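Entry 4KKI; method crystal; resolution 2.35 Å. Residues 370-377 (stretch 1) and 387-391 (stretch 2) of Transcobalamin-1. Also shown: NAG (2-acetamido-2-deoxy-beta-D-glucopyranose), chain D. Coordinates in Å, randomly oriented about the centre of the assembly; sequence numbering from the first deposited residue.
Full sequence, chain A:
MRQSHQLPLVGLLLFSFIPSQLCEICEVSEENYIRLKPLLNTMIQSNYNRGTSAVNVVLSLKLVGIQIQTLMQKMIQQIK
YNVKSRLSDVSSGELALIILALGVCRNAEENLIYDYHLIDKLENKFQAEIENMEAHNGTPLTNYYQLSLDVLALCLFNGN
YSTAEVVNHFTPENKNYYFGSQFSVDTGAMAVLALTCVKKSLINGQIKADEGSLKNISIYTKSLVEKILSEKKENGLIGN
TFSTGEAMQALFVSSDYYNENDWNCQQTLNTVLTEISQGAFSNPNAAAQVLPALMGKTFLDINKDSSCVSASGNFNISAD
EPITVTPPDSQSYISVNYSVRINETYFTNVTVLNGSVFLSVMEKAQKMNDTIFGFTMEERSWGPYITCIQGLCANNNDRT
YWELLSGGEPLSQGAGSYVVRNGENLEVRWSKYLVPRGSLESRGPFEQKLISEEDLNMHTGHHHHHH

Stretch 1 (370-377) DTIFGFTM
Stretch 2 387-391: TCIQG

Two antiparallel strand segments, 375-377 and 387-389, pair through their backbones, and a glutamine side chain extends the contact to the weakly bonded helical turn before the first strand. The strand axes run at 168° and approach to 4.4 Å. Phe375 faces Ile389 as a non-hydrogen-bonded pair (CA-CA 4.1 Å), and Thr376 faces Cys388 as a hydrogen-bonded pair (CA-CA 4.7 Å). Thr376 N donates to Cys388 O (2.6 Å, nearly linear), while Thr376 O accepts from Cys388 N (3.1 Å) and Thr387 N (3.0 Å). Thr387 OG1 (chi1 p) also lies 3.0 Å from Thr376 O. Beyond the bridges, Gln390 N donates to Gly374 O (2.9 Å), which also receives a CA-H...O contact from Ile389 CA (3.6 Å). Gln390, at phi/psi 58/30, turns the chain out of the strand; its m,t side chain starts sideways, then reaches back so that NE2 donates to Ile372 O (2.7 Å). Gly374 (-71/130) suits its tight link: an ideal CB would lie 2.2 Å from Asp370 O. On one sheet face, buried Phe375 (chi1 70°, chi2 -83°) sets CB 3.7 Å from Ile389 CG1 (rotamer m,t), its ring leading away; apolar groups suit this buried face. On the other, Thr376 and Cys388, both m, bring their CB atoms to 3.6 Å, and exposed Thr376 keeps OG1 2.9 Å from a water oxygen. The contact buries 379 Å² in total.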

ATOM      1  N   ASP A 370      14.404   1.780 -30.328  1.00 66.74           N
ATOM      2  CA  ASP A 370      13.241   2.473 -29.782  1.00 69.27           C
ATOM      3  C   ASP A 370      11.938   1.849 -30.270  1.00 60.22           C
ATOM      4  O   ASP A 370      10.891   2.003 -29.643  1.00 59.37           O
ATOM      5  CB  ASP A 370      13.284   3.963 -30.139  1.00 65.54           C
ATOM      6  CG  ASP A 370      12.216   4.770 -29.420  1.00 63.47           C
ATOM      7  OD1 ASP A 370      12.405   5.078 -28.224  1.00 77.17           O
ATOM      8  OD2 ASP A 370      11.192   5.104 -30.051  1.00 60.05           O
ATOM      9  N   THR A 371      12.009   1.141 -31.392  1.00 61.89           N
ATOM     10  CA  THR A 371      10.828   0.511 -31.965  1.00 64.81           C
ATOM     11  C   THR A 371      10.347  -0.634 -31.082  1.00 57.41           C
ATOM     12  O   THR A 371       9.150  -0.790 -30.844  1.00 55.08           O
ATOM     13  CB  THR A 371      11.115  -0.036 -33.376  1.00 62.94           C
ATOM     14  OG1 THR A 371      11.748   0.978 -34.166  1.00 69.70           O
ATOM     15  CG2 THR A 371       9.823  -0.475 -34.054  1.00 58.85           C
ATOM     16  N   ILE A 372      11.296  -1.423 -30.589  1.00 55.14           N
ATOM     17  CA  ILE A 372      10.982  -2.645 -29.859  1.00 55.86           C
ATOM     18  C   ILE A 372      11.059  -2.445 -28.347  1.00 62.01           C
ATOM     19  O   ILE A 372      10.226  -2.957 -27.597  1.00 66.77           O
ATOM     20  CB  ILE A 372      11.906  -3.808 -30.304  1.00 56.53           C
ATOM     21  CG1 ILE A 372      11.284  -4.581 -31.468  1.00 57.01           C
ATOM     22  CG2 ILE A 372      12.158  -4.771 -29.169  1.00 46.81           C
ATOM     23  CD1 ILE A 372      11.195  -3.806 -32.757  1.00 64.15           C
ATOM     24  N   PHE A 373      12.050  -1.683 -27.898  1.00 64.96           N
ATOM     25  CA  PHE A 373      12.267  -1.504 -26.469  1.00 59.17           C
ATOM     26  C   PHE A 373      11.904  -0.103 -25.978  1.00 55.83           C
ATOM     27  O   PHE A 373      12.209   0.263 -24.844  1.00 59.43           O
ATOM     28  CB  PHE A 373      13.713  -1.849 -26.108  1.00 55.56           C
ATOM     29  CG  PHE A 373      14.060  -3.294 -26.328  1.00 58.75           C
ATOM     30  CD1 PHE A 373      13.255  -4.299 -25.812  1.00 61.40           C
ATOM     31  CD2 PHE A 373      15.181  -3.651 -27.061  1.00 54.81           C
ATOM     32  CE1 PHE A 373      13.568  -5.633 -26.011  1.00 58.31           C
ATOM     33  CE2 PHE A 373      15.498  -4.984 -27.267  1.00 56.24           C
ATOM     34  CZ  PHE A 373      14.690  -5.976 -26.742  1.00 56.80           C
ATOM     35  N   GLY A 374      11.249   0.675 -26.833  1.00 54.97           N
ATOM     36  CA  GLY A 374      10.771   1.989 -26.442  1.00 56.89           C
ATOM     37  C   GLY A 374       9.613   1.866 -25.471  1.00 58.85           C
ATOM     38  O   GLY A 374       8.661   1.125 -25.719  1.00 55.54           O
ATOM     39  N   PHE A 375       9.687   2.590 -24.361  1.00 57.04           N
ATOM     40  CA  PHE A 375       8.658   2.481 -23.335  1.00 62.69           C
ATOM     41  C   PHE A 375       8.186   3.833 -22.817  1.00 64.56           C
ATOM     42  O   PHE A 375       8.841   4.857 -23.016  1.00 59.19           O
ATOM     43  CB  PHE A 375       9.144   1.610 -22.169  1.00 57.94           C
ATOM     44  CG  PHE A 375      10.228   2.246 -21.342  1.00 49.79           C
ATOM     45  CD1 PHE A 375      11.555   2.173 -21.738  1.00 60.41           C
ATOM     46  CD2 PHE A 375       9.922   2.905 -20.161  1.00 50.93           C
ATOM     47  CE1 PHE A 375      12.555   2.753 -20.975  1.00 50.00           C
ATOM     48  CE2 PHE A 375      10.917   3.487 -19.395  1.00 53.22           C
ATOM     49  CZ  PHE A 375      12.235   3.411 -19.803  1.00 56.27           C
ATOM     50  N   THR A 376       7.037   3.818 -22.151  1.00 67.67           N
ATOM     51  CA  THR A 376       6.492   5.008 -21.522  1.00 61.67           C
ATOM     52  C   THR A 376       6.342   4.775 -20.024  1.00 62.18           C
ATOM     53  O   THR A 376       5.717   3.806 -19.594  1.00 60.83           O
ATOM     54  CB  THR A 376       5.119   5.385 -22.109  1.00 59.49           C
ATOM     55  OG1 THR A 376       5.242   5.609 -23.519  1.00 66.74           O
ATOM     56  CG2 THR A 376       4.578   6.640 -21.443  1.00 57.69           C
ATOM     57  N   MET A 377       6.931   5.664 -19.232  1.00 52.96           N
ATOM     58  CA  MET A 377       6.814   5.581 -17.787  1.00 55.39           C
ATOM     59  C   MET A 377       6.205   6.848 -17.211  1.00 56.68           C
ATOM     60  O   MET A 377       6.367   7.937 -17.762  1.00 66.69           O
ATOM     61  CB  MET A 377       8.181   5.336 -17.150  1.00 61.13           C
ATOM     62  CG  MET A 377       9.226   6.362 -17.533  1.00 66.38           C
ATOM     63  SD  MET A 377      10.480   6.544 -16.256  1.00 86.95           S
ATOM     64  CE  MET A 377       9.525   7.376 -14.987  1.00 71.48           C
ATOM     65  N   THR A 387       4.016   2.177 -17.761  1.00 44.65           N
ATOM     66  CA  THR A 387       2.645   2.185 -18.259  1.00 44.75           C
ATOM     67  C   THR A 387       2.541   1.588 -19.655  1.00 49.41           C
ATOM     68  O   THR A 387       1.634   0.804 -19.938  1.00 51.60           O
ATOM     69  CB  THR A 387       2.060   3.612 -18.286  1.00 45.11           C
ATOM     70  OG1 THR A 387       2.853   4.441 -19.144  1.00 47.79           O
ATOM     71  CG2 THR A 387       2.040   4.213 -16.886  1.00 40.66           C
ATOM     72  N   CYS A 388       3.469   1.964 -20.530  1.00 47.18           N
ATOM     73  CA  CYS A 388       3.411   1.527 -21.919  1.00 55.59           C
ATOM     74  C   CYS A 388       4.759   1.045 -22.434  1.00 53.92           C
ATOM     75  O   CYS A 388       5.806   1.581 -22.069  1.00 51.24           O
ATOM     76  CB  CYS A 388       2.910   2.657 -22.823  1.00 51.35           C
ATOM     77  SG  CYS A 388       1.458   3.554 -22.227  1.00 60.45           S
ATOM     78  N   ILE A 389       4.718   0.022 -23.281  1.00 53.46           N
ATOM     79  CA  ILE A 389       5.872  -0.402 -24.065  1.00 53.49           C
ATOM     80  C   ILE A 389       5.395  -0.663 -25.490  1.00 48.85           C
ATOM     81  O   ILE A 389       4.358  -1.300 -25.687  1.00 51.27           O
ATOM     82  CB  ILE A 389       6.520  -1.676 -23.492  1.00 53.79           C
ATOM     83  CG1 ILE A 389       7.029  -1.426 -22.073  1.00 54.52           C
ATOM     84  CG2 ILE A 389       7.662  -2.145 -24.382  1.00 44.83           C
ATOM     85  CD1 ILE A 389       7.766  -2.594 -21.477  1.00 49.84           C
ATOM     86  N   GLN A 390       6.137  -0.153 -26.471  1.00 54.72           N
ATOM     87  CA  GLN A 390       5.782  -0.288 -27.886  1.00 53.36           C
ATOM     88  C   GLN A 390       4.407   0.295 -28.206  1.00 51.28           C
ATOM     89  O   GLN A 390       3.719  -0.179 -29.111  1.00 48.73           O
ATOM     90  CB  GLN A 390       5.824  -1.754 -28.332  1.00 62.42           C
ATOM     91  CG  GLN A 390       7.185  -2.415 -28.250  1.00 63.55           C
ATOM     92  CD  GLN A 390       7.156  -3.852 -28.735  1.00 56.45           C
ATOM     93  OE1 GLN A 390       6.153  -4.315 -29.276  1.00 58.00           O
ATOM     94  NE2 GLN A 390       8.258  -4.566 -28.540  1.00 57.03           N
ATOM     95  N   GLY A 391       4.004   1.316 -27.456  1.00 53.99           N
ATOM     96  CA  GLY A 391       2.698   1.921 -27.645  1.00 49.69           C
ATOM     97  C   GLY A 391       1.579   1.121 -27.003  1.00 57.28           C
ATOM     98  O   GLY A 391       0.423   1.543 -27.007  1.00 59.61           O
TER
HETATM   99  C1  NAG D 503      15.081  -3.103 -34.002  1.00 67.90           C
HETATM  100  C2  NAG D 503      15.335  -2.482 -35.397  1.00 72.42           C
HETATM  101  C3  NAG D 503      14.751  -3.241 -36.577  1.00 78.04           C
HETATM  102  C4  NAG D 503      14.744  -4.735 -36.349  1.00 69.47           C
HETATM  103  C5  NAG D 503      14.093  -5.024 -35.024  1.00 63.11           C
HETATM  104  C6  NAG D 503      13.950  -6.516 -34.824  1.00 65.63           C
HETATM  105  C7  NAG D 503      15.629  -0.119 -35.125  1.00 74.41           C
HETATM  106  C8  NAG D 503      14.968   1.203 -34.903  1.00 71.68           C
HETATM  107  N2  NAG D 503      14.822  -1.134 -35.389  1.00 70.18           N
HETATM  108  O3  NAG D 503      15.558  -2.961 -37.718  1.00 82.56           O
HETATM  109  O4  NAG D 503      14.005  -5.360 -37.389  1.00 68.89           O
HETATM  110  O5  NAG D 503      14.979  -4.522 -34.044  1.00 69.94           O
HETATM  111  O6  NAG D 503      15.226  -7.117 -35.011  1.00 72.17           O
HETATM  112  O7  NAG D 503      16.833  -0.255 -35.067  1.00 80.62           O
HETATM  113  O   HOH W   1       5.649   3.300 -25.232  1.00 29.31           O